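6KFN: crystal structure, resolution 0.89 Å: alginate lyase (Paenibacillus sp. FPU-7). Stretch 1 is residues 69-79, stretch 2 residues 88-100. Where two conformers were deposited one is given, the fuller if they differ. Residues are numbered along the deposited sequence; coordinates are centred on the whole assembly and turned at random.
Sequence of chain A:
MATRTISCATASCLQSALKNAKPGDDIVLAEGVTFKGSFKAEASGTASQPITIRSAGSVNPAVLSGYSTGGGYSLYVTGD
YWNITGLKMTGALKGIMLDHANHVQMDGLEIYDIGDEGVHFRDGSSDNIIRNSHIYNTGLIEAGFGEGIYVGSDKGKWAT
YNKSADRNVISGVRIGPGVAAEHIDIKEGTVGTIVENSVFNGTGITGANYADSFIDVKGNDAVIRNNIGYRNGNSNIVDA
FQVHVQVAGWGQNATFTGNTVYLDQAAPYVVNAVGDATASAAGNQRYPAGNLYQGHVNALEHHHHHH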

# COMPACT_ATOMS: atom_id res chain seq x y z
N THR A 69 -6.67 16.00 -7.55
CA THR A 69 -6.04 15.36 -6.41
C THR A 69 -6.84 15.55 -5.14
O THR A 69 -6.57 14.86 -4.16
N GLY A 70 -7.79 16.50 -5.10
CA GLY A 70 -8.57 16.72 -3.91
C GLY A 70 -9.80 15.87 -3.74
O GLY A 70 -10.46 16.00 -2.70
N GLY A 71 -10.12 14.99 -4.68
CA GLY A 71 -11.30 14.17 -4.56
C GLY A 71 -11.20 12.83 -5.25
O GLY A 71 -10.31 12.58 -6.06
N GLY A 72 -12.14 11.95 -4.91
CA GLY A 72 -12.27 10.72 -5.63
C GLY A 72 -11.11 9.76 -5.48
O GLY A 72 -10.39 9.73 -4.50
N TYR A 73 -10.94 8.94 -6.48
CA TYR A 73 -9.97 7.85 -6.48
C TYR A 73 -9.64 7.57 -7.92
O TYR A 73 -10.41 7.89 -8.85
N SER A 74 -8.49 6.97 -8.15
CA SER A 74 -8.22 6.51 -9.49
C SER A 74 -9.02 5.25 -9.81
O SER A 74 -9.60 5.11 -10.89
N LEU A 75 -9.09 4.33 -8.84
CA LEU A 75 -9.81 3.08 -8.99
C LEU A 75 -10.34 2.67 -7.62
O LEU A 75 -9.60 2.67 -6.64
N TYR A 76 -11.62 2.28 -7.59
CA TYR A 76 -12.29 1.83 -6.36
C TYR A 76 -12.73 0.39 -6.61
O TYR A 76 -13.58 0.15 -7.47
N VAL A 77 -12.16 -0.56 -5.87
CA VAL A 77 -12.41 -1.99 -6.07
C VAL A 77 -13.25 -2.48 -4.89
O VAL A 77 -12.82 -2.38 -3.74
N THR A 78 -14.43 -3.04 -5.20
CA THR A 78 -15.35 -3.56 -4.22
C THR A 78 -15.74 -5.00 -4.49
O THR A 78 -16.56 -5.54 -3.74
N GLY A 79 -15.18 -5.63 -5.51
CA GLY A 79 -15.40 -7.03 -5.80
C GLY A 79 -14.10 -7.81 -5.64
O GLY A 79 -13.03 -7.28 -5.40
N LYS A 88 -0.77 2.87 -14.76
CA LYS A 88 -0.49 4.04 -13.94
C LYS A 88 -1.79 4.55 -13.33
O LYS A 88 -2.85 4.50 -13.99
N MET A 89 -1.72 5.05 -12.11
CA MET A 89 -2.86 5.64 -11.42
C MET A 89 -2.41 6.97 -10.82
O MET A 89 -1.40 7.02 -10.12
N THR A 90 -3.17 8.03 -11.08
CA THR A 90 -2.77 9.35 -10.65
C THR A 90 -3.97 10.25 -10.47
O THR A 90 -5.09 9.93 -10.86
N GLY A 91 -3.69 11.44 -9.92
CA GLY A 91 -4.63 12.53 -10.10
C GLY A 91 -5.93 12.44 -9.32
O GLY A 91 -6.99 12.89 -9.81
N ALA A 92 -5.89 11.88 -8.14
CA ALA A 92 -7.06 11.69 -7.30
C ALA A 92 -6.64 11.77 -5.85
O ALA A 92 -5.46 11.71 -5.51
N LEU A 93 -7.63 11.82 -4.97
CA LEU A 93 -7.39 11.87 -3.53
C LEU A 93 -6.80 10.58 -2.99
O LEU A 93 -6.01 10.59 -2.06
N LYS A 94 -7.23 9.46 -3.56
CA LYS A 94 -6.66 8.15 -3.26
C LYS A 94 -6.31 7.49 -4.58
O LYS A 94 -6.98 7.71 -5.59
N GLY A 95 -5.27 6.65 -4.59
CA GLY A 95 -4.93 5.94 -5.80
C GLY A 95 -5.88 4.77 -6.05
O GLY A 95 -6.76 4.83 -6.90
N ILE A 96 -5.69 3.71 -5.26
CA ILE A 96 -6.56 2.54 -5.31
C ILE A 96 -7.14 2.35 -3.91
O ILE A 96 -6.40 2.20 -2.94
N MET A 97 -8.46 2.34 -3.82
CA MET A 97 -9.17 2.02 -2.60
C MET A 97 -9.85 0.68 -2.80
O MET A 97 -10.56 0.50 -3.80
N LEU A 98 -9.64 -0.25 -1.87
CA LEU A 98 -10.34 -1.54 -1.84
C LEU A 98 -11.25 -1.56 -0.63
O LEU A 98 -10.80 -1.34 0.48
N ASP A 99 -12.54 -1.80 -0.87
CA ASP A 99 -13.53 -2.00 0.19
C ASP A 99 -14.11 -3.40 0.03
O ASP A 99 -14.65 -3.73 -1.03
N HIS A 100 -13.99 -4.21 1.09
CA HIS A 100 -14.51 -5.58 1.09
C HIS A 100 -14.17 -6.32 -0.20
O HIS A 100 -14.99 -7.03 -0.76

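Leu 75, Val 77, Ile 96 and Leu 98 form the apolar centre on one face of a parallel sheet, where paired residues send their side chains the same way. Val 77 (chi1 t) reaches both neighbours, with CG2 4.2 Å from Ile 96 CG2 and CB 4.3 Å from Leu 98 CG. Ile 96 is m, t; Leu 98 has chi1 m and a chi2 of 95°, between wells. Leu 75 (t, p) sets CB 4.5 Å from Ile 96 CG1 and CD2 4.3 Å from Met 89 CE, which brings Met 89 into the cluster; Met 89 (m, p, t) points toward stretch 1.

On the other face lie Tyr 76 and Met 97. Tyr 76 (chi1 t, chi2 33°) lays CE1 3.8 Å from Met 97 CG, while Met 97 (t, p, p) carries its end away. The t setting of chi1 aims the Tyr 76 ring along the sheet, so that Tyr 76 OH donates a short hydrogen bond to Asp 99 OD2, 2.6 Å; Asp 99 has chi1 m. This bond ties the apolar contact to the polar edge.

At the corner before the strand, Ser 74 (m) points toward stretch 2: its OG donates a hydrogen bond to Thr 90 O at 3.1 Å, and its CB lies 3.7 Å from Met 89 CB. The small Ala 92 tucks its CB against the backbone here, 3.4 Å from Tyr 73 C. Leu 93 (t, p) also points toward stretch 1, with CB 3.5 Å from Gly 72 O and CD1 3.9 Å from Gly 70 O. Tyr 73 (p) and Lys 94 (m, m, t, t) meet near their bases, Tyr 73 CB to Lys 94 CB 4.4 Å, and their ends lead away.

At the far end, Thr 78 (p) sets CG2 4.0 Å from Asp 99 CB and CB 3.7 Å from CE1 of the exposed His 100 (p).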

# COMPACT_ATOMS: atom_id res chain seq x y z
CB THR A 69 -4.60 15.87 -6.15
OG1 THR A 69 -4.65 17.29 -6.05
CG2 THR A 69 -3.67 15.43 -7.25
CB TYR A 73 -10.56 6.62 -5.82
CG TYR A 73 -11.98 6.42 -6.21
CD1 TYR A 73 -12.31 5.85 -7.40
CD2 TYR A 73 -13.01 6.77 -5.34
CE1 TYR A 73 -13.64 5.63 -7.76
CE2 TYR A 73 -14.33 6.57 -5.67
CZ TYR A 73 -14.65 6.01 -6.88
OH TYR A 73 -15.95 5.80 -7.24
CB SER A 74 -6.76 6.25 -9.74
OG SER A 74 -5.91 7.33 -9.30
CB LEU A 75 -8.87 2.02 -9.56
CG LEU A 75 -9.49 0.64 -9.85
CD1 LEU A 75 -10.57 0.73 -10.97
CD2 LEU A 75 -8.42 -0.36 -10.22
CB TYR A 76 -13.49 2.72 -6.07
CG TYR A 76 -14.27 2.40 -4.82
CD1 TYR A 76 -13.67 1.90 -3.68
CD2 TYR A 76 -15.63 2.62 -4.76
CE1 TYR A 76 -14.40 1.68 -2.51
CE2 TYR A 76 -16.36 2.40 -3.60
CZ TYR A 76 -15.75 1.93 -2.49
OH TYR A 76 -16.50 1.72 -1.37
CB VAL A 77 -11.09 -2.77 -6.16
CG1 VAL A 77 -11.40 -4.24 -6.49
CG2 VAL A 77 -10.13 -2.17 -7.18
CB THR A 78 -16.60 -2.69 -4.07
OG1 THR A 78 -17.20 -2.52 -5.36
CG2 THR A 78 -16.27 -1.33 -3.49
CB LYS A 88 0.16 5.13 -14.80
CG LYS A 88 1.52 4.76 -15.34
CD LYS A 88 2.11 5.80 -16.30
CE LYS A 88 3.51 5.52 -16.68
NZ LYS A 88 3.99 6.60 -17.60
CB MET A 89 -3.41 4.75 -10.28
CG MET A 89 -4.19 3.50 -10.68
SD MET A 89 -3.14 2.13 -11.09
CE MET A 89 -4.43 0.86 -11.39
CB THR A 90 -1.78 9.92 -11.67
OG1 THR A 90 -1.13 11.08 -11.14
CG2 THR A 90 -2.41 10.32 -12.99
CB ALA A 92 -7.72 10.35 -7.58
CB LEU A 93 -8.68 12.23 -2.79
CG LEU A 93 -8.55 12.51 -1.30
CD1 LEU A 93 -7.78 13.77 -1.03
CD2 LEU A 93 -9.94 12.63 -0.66
CB LYS A 94 -7.69 7.24 -2.58
CG LYS A 94 -8.67 7.90 -1.59
CD LYS A 94 -7.98 8.34 -0.38
CE LYS A 94 -8.98 8.77 0.74
NZ LYS A 94 -8.27 9.33 1.94
CB ILE A 96 -5.85 1.27 -5.78
CG1 ILE A 96 -5.15 1.49 -7.09
CG2 ILE A 96 -6.87 0.13 -5.87
CD1 ILE A 96 -4.37 0.28 -7.60
CB MET A 97 -10.23 3.10 -2.29
CG MET A 97 -11.08 2.83 -1.04
SD MET A 97 -10.19 2.89 0.53
CE MET A 97 -9.84 4.62 0.60
CB LEU A 98 -9.33 -2.69 -1.76
CG LEU A 98 -8.30 -2.54 -2.93
CD1 LEU A 98 -7.01 -1.83 -2.59
CD2 LEU A 98 -8.00 -4.00 -3.34
CB ASP A 99 -14.66 -0.99 0.20
CG ASP A 99 -14.41 0.25 1.01
OD1 ASP A 99 -13.64 0.20 1.98
OD2 ASP A 99 -15.13 1.26 0.76
CB HIS A 100 -15.98 -5.68 1.48
CG HIS A 100 -16.91 -4.86 0.67
ND1 HIS A 100 -17.30 -5.19 -0.61
CD2 HIS A 100 -17.54 -3.70 0.99
CE1 HIS A 100 -18.13 -4.26 -1.04
NE2 HIS A 100 -18.30 -3.36 -0.11